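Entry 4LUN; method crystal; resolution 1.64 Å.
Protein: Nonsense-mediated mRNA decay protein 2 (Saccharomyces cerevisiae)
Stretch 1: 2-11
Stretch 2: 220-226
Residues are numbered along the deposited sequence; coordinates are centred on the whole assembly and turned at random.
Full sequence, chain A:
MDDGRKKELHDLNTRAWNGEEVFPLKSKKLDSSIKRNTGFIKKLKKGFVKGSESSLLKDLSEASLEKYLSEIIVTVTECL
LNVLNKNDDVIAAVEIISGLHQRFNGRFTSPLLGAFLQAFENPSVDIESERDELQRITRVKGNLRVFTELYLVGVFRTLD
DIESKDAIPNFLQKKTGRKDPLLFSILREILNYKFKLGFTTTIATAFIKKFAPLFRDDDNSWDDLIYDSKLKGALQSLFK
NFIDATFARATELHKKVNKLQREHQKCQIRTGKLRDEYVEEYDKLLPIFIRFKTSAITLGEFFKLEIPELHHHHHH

Stretch 1, residues 2-11: DDGRKKELHD
Stretch 2 220-226: NSWDDLI

An amino-terminal helix can be fastened to a distant, irregular segment by two hydrogen bonds, one of them weak, set beside a small apolar centre, and residues 2-11 and 220-226 illustrate the principle. The strongest link is the hydrogen bond from Trp 222 NE1 to Asp 3 OD1, 2.9 Å with an N-H...O angle of 161°; Asp 3 OD1 (Asp 3 chi1 m) lies at the indole edge, near its plane, where the N-H points (Trp 222 chi1 -71°, chi2 -10°). Lys 7 adds a weak hydrogen bond, NZ to Ser 221 O at 3.2 Å, its chain m, t, then off-well at -113° and -118°.

The helix begins at Asp 3 and continues beyond Asp 11 with i to i+4 bonds, capped by Asp 2 OD2 accepting from Arg 5 N at 3.0 Å. In the second stretch, a type I turn spans Asn 220 to Asp 223; helical phi/psi follow through Leu 225. Both chains advance in the same sense: CA of Asp 3 lies 7.7 Å from CA of Ser 221, and CA of His 10 lies 6.6 Å from CA of Leu 225.

Leu 225 (m, t) supplies the apolar centre. Its CD1 meets Lys 6 CD at 3.8 Å, while CD2 reaches Lys 7 CG and His 10 CB, each at 3.7 Å. His 10 (chi1 -167°, chi2 -81°) turns one ring face to Leu 225 CA, 4.0 Å from the centroid, a CH-pi contact.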

# COMPACT_ATOMS: atom_id res chain seq x y z
N ASP A 2 4.09 14.04 13.09
CA ASP A 2 4.71 15.04 12.24
C ASP A 2 6.05 14.54 11.70
O ASP A 2 6.55 13.51 12.14
CB ASP A 2 4.89 16.37 12.98
CG ASP A 2 6.02 16.33 14.00
OD1 ASP A 2 6.68 17.37 14.18
OD2 ASP A 2 6.24 15.27 14.63
N ASP A 3 6.62 15.27 10.75
CA ASP A 3 7.89 14.88 10.14
C ASP A 3 9.01 14.80 11.17
O ASP A 3 9.93 14.00 11.04
CB ASP A 3 8.27 15.82 8.99
CG ASP A 3 7.39 15.65 7.75
OD1 ASP A 3 6.72 14.60 7.63
OD2 ASP A 3 7.38 16.55 6.89
N GLY A 4 8.94 15.64 12.20
CA GLY A 4 9.93 15.62 13.27
C GLY A 4 9.96 14.29 14.00
O GLY A 4 11.03 13.74 14.26
N ARG A 5 8.78 13.78 14.33
CA ARG A 5 8.67 12.49 15.01
C ARG A 5 9.06 11.34 14.08
O ARG A 5 9.66 10.35 14.52
CB ARG A 5 7.25 12.29 15.55
CG ARG A 5 7.04 10.98 16.30
CD ARG A 5 8.01 10.84 17.46
NE ARG A 5 7.81 9.58 18.17
CZ ARG A 5 8.64 9.09 19.09
NH1 ARG A 5 9.75 9.75 19.41
NH2 ARG A 5 8.36 7.94 19.68
N LYS A 6 8.71 11.46 12.80
CA LYS A 6 9.15 10.47 11.82
C LYS A 6 10.67 10.38 11.82
O LYS A 6 11.24 9.29 11.83
CB LYS A 6 8.68 10.84 10.41
CG LYS A 6 7.24 10.47 10.10
CD LYS A 6 6.96 10.65 8.61
CE LYS A 6 5.56 10.20 8.24
NZ LYS A 6 4.58 10.55 9.31
N LYS A 7 11.33 11.54 11.83
CA LYS A 7 12.79 11.58 11.80
C LYS A 7 13.41 11.05 13.10
O LYS A 7 14.43 10.36 13.07
CB LYS A 7 13.29 12.98 11.43
CG LYS A 7 12.96 13.38 10.00
CD LYS A 7 13.40 14.80 9.67
CE LYS A 7 12.20 15.71 9.43
NZ LYS A 7 12.20 16.26 8.04
N GLU A 8 12.78 11.37 14.23
CA GLU A 8 13.21 10.83 15.52
C GLU A 8 13.21 9.30 15.50
O GLU A 8 14.18 8.66 15.89
CB GLU A 8 12.29 11.30 16.65
CG GLU A 8 12.46 12.75 17.07
CD GLU A 8 11.56 13.10 18.25
OE1 GLU A 8 11.17 12.18 19.00
OE2 GLU A 8 11.25 14.30 18.42
N LEU A 9 12.09 8.73 15.06
CA LEU A 9 11.95 7.28 14.97
C LEU A 9 12.90 6.69 13.95
O LEU A 9 13.48 5.62 14.17
CB LEU A 9 10.52 6.90 14.59
CG LEU A 9 9.46 7.04 15.69
CD1 LEU A 9 8.07 6.80 15.11
CD2 LEU A 9 9.73 6.07 16.83
N HIS A 10 13.03 7.37 12.81
CA HIS A 10 13.95 6.92 11.76
C HIS A 10 15.37 6.78 12.31
O HIS A 10 16.05 5.78 12.05
CB HIS A 10 13.92 7.85 10.55
CG HIS A 10 14.58 7.27 9.34
ND1 HIS A 10 15.94 7.31 9.15
CD2 HIS A 10 14.07 6.63 8.26
CE1 HIS A 10 16.25 6.70 8.01
NE2 HIS A 10 15.12 6.28 7.46
N ASP A 11 15.81 7.76 13.09
CA ASP A 11 17.15 7.70 13.68
C ASP A 11 17.30 6.51 14.63
O ASP A 11 18.27 5.76 14.55
CB ASP A 11 17.48 9.01 14.40
CG ASP A 11 18.91 9.04 14.93
OD1 ASP A 11 19.78 8.34 14.37
OD2 ASP A 11 19.17 9.78 15.91
N ASN A 220 11.54 18.20 -0.57
CA ASN A 220 12.63 17.44 0.03
C ASN A 220 12.36 17.01 1.48
O ASN A 220 13.24 16.46 2.13
CB ASN A 220 13.92 18.26 -0.00
CG ASN A 220 14.34 18.63 -1.40
OD1 ASN A 220 13.92 18.02 -2.38
ND2 ASN A 220 15.20 19.64 -1.51
N SER A 221 11.14 17.23 1.95
CA SER A 221 10.80 17.00 3.35
C SER A 221 11.08 15.58 3.86
O SER A 221 11.37 15.39 5.04
CB SER A 221 9.33 17.36 3.60
OG SER A 221 8.48 16.63 2.74
N TRP A 222 11.01 14.58 2.97
CA TRP A 222 11.22 13.19 3.37
C TRP A 222 12.56 12.60 2.93
O TRP A 222 12.81 11.41 3.13
CB TRP A 222 10.06 12.29 2.89
CG TRP A 222 8.78 12.53 3.61
CD1 TRP A 222 8.59 13.28 4.73
CD2 TRP A 222 7.49 12.00 3.26
NE1 TRP A 222 7.26 13.26 5.10
CE2 TRP A 222 6.56 12.48 4.21
CE3 TRP A 222 7.02 11.17 2.23
CZ2 TRP A 222 5.20 12.16 4.17
CZ3 TRP A 222 5.66 10.85 2.19
CH2 TRP A 222 4.77 11.35 3.15
N ASP A 223 13.44 13.43 2.36
CA ASP A 223 14.73 12.94 1.89
C ASP A 223 15.54 12.19 2.95
O ASP A 223 16.22 11.22 2.63
CB ASP A 223 15.59 14.09 1.33
CG ASP A 223 15.11 14.57 -0.02
OD1 ASP A 223 14.18 13.96 -0.61
OD2 ASP A 223 15.70 15.56 -0.52
N ASP A 224 15.48 12.64 4.20
CA ASP A 224 16.22 11.99 5.29
C ASP A 224 15.60 10.66 5.68
O ASP A 224 16.21 9.88 6.42
CB ASP A 224 16.26 12.88 6.54
CG ASP A 224 17.17 14.07 6.39
OD1 ASP A 224 17.99 14.10 5.44
OD2 ASP A 224 17.08 14.98 7.25
N LEU A 225 14.39 10.41 5.21
CA LEU A 225 13.65 9.21 5.60
C LEU A 225 13.79 8.11 4.56
O LEU A 225 13.47 6.96 4.82
CB LEU A 225 12.18 9.53 5.79
CG LEU A 225 11.86 10.65 6.77
CD1 LEU A 225 10.35 10.91 6.82
CD2 LEU A 225 12.41 10.28 8.13
N ILE A 226 14.27 8.48 3.38
CA ILE A 226 14.30 7.58 2.23
C ILE A 226 15.57 6.72 2.26
O ILE A 226 16.66 7.23 2.47
CB ILE A 226 14.17 8.39 0.93
CG1 ILE A 226 12.72 8.87 0.77
CG2 ILE A 226 14.58 7.58 -0.28
CD1 ILE A 226 12.52 10.00 -0.23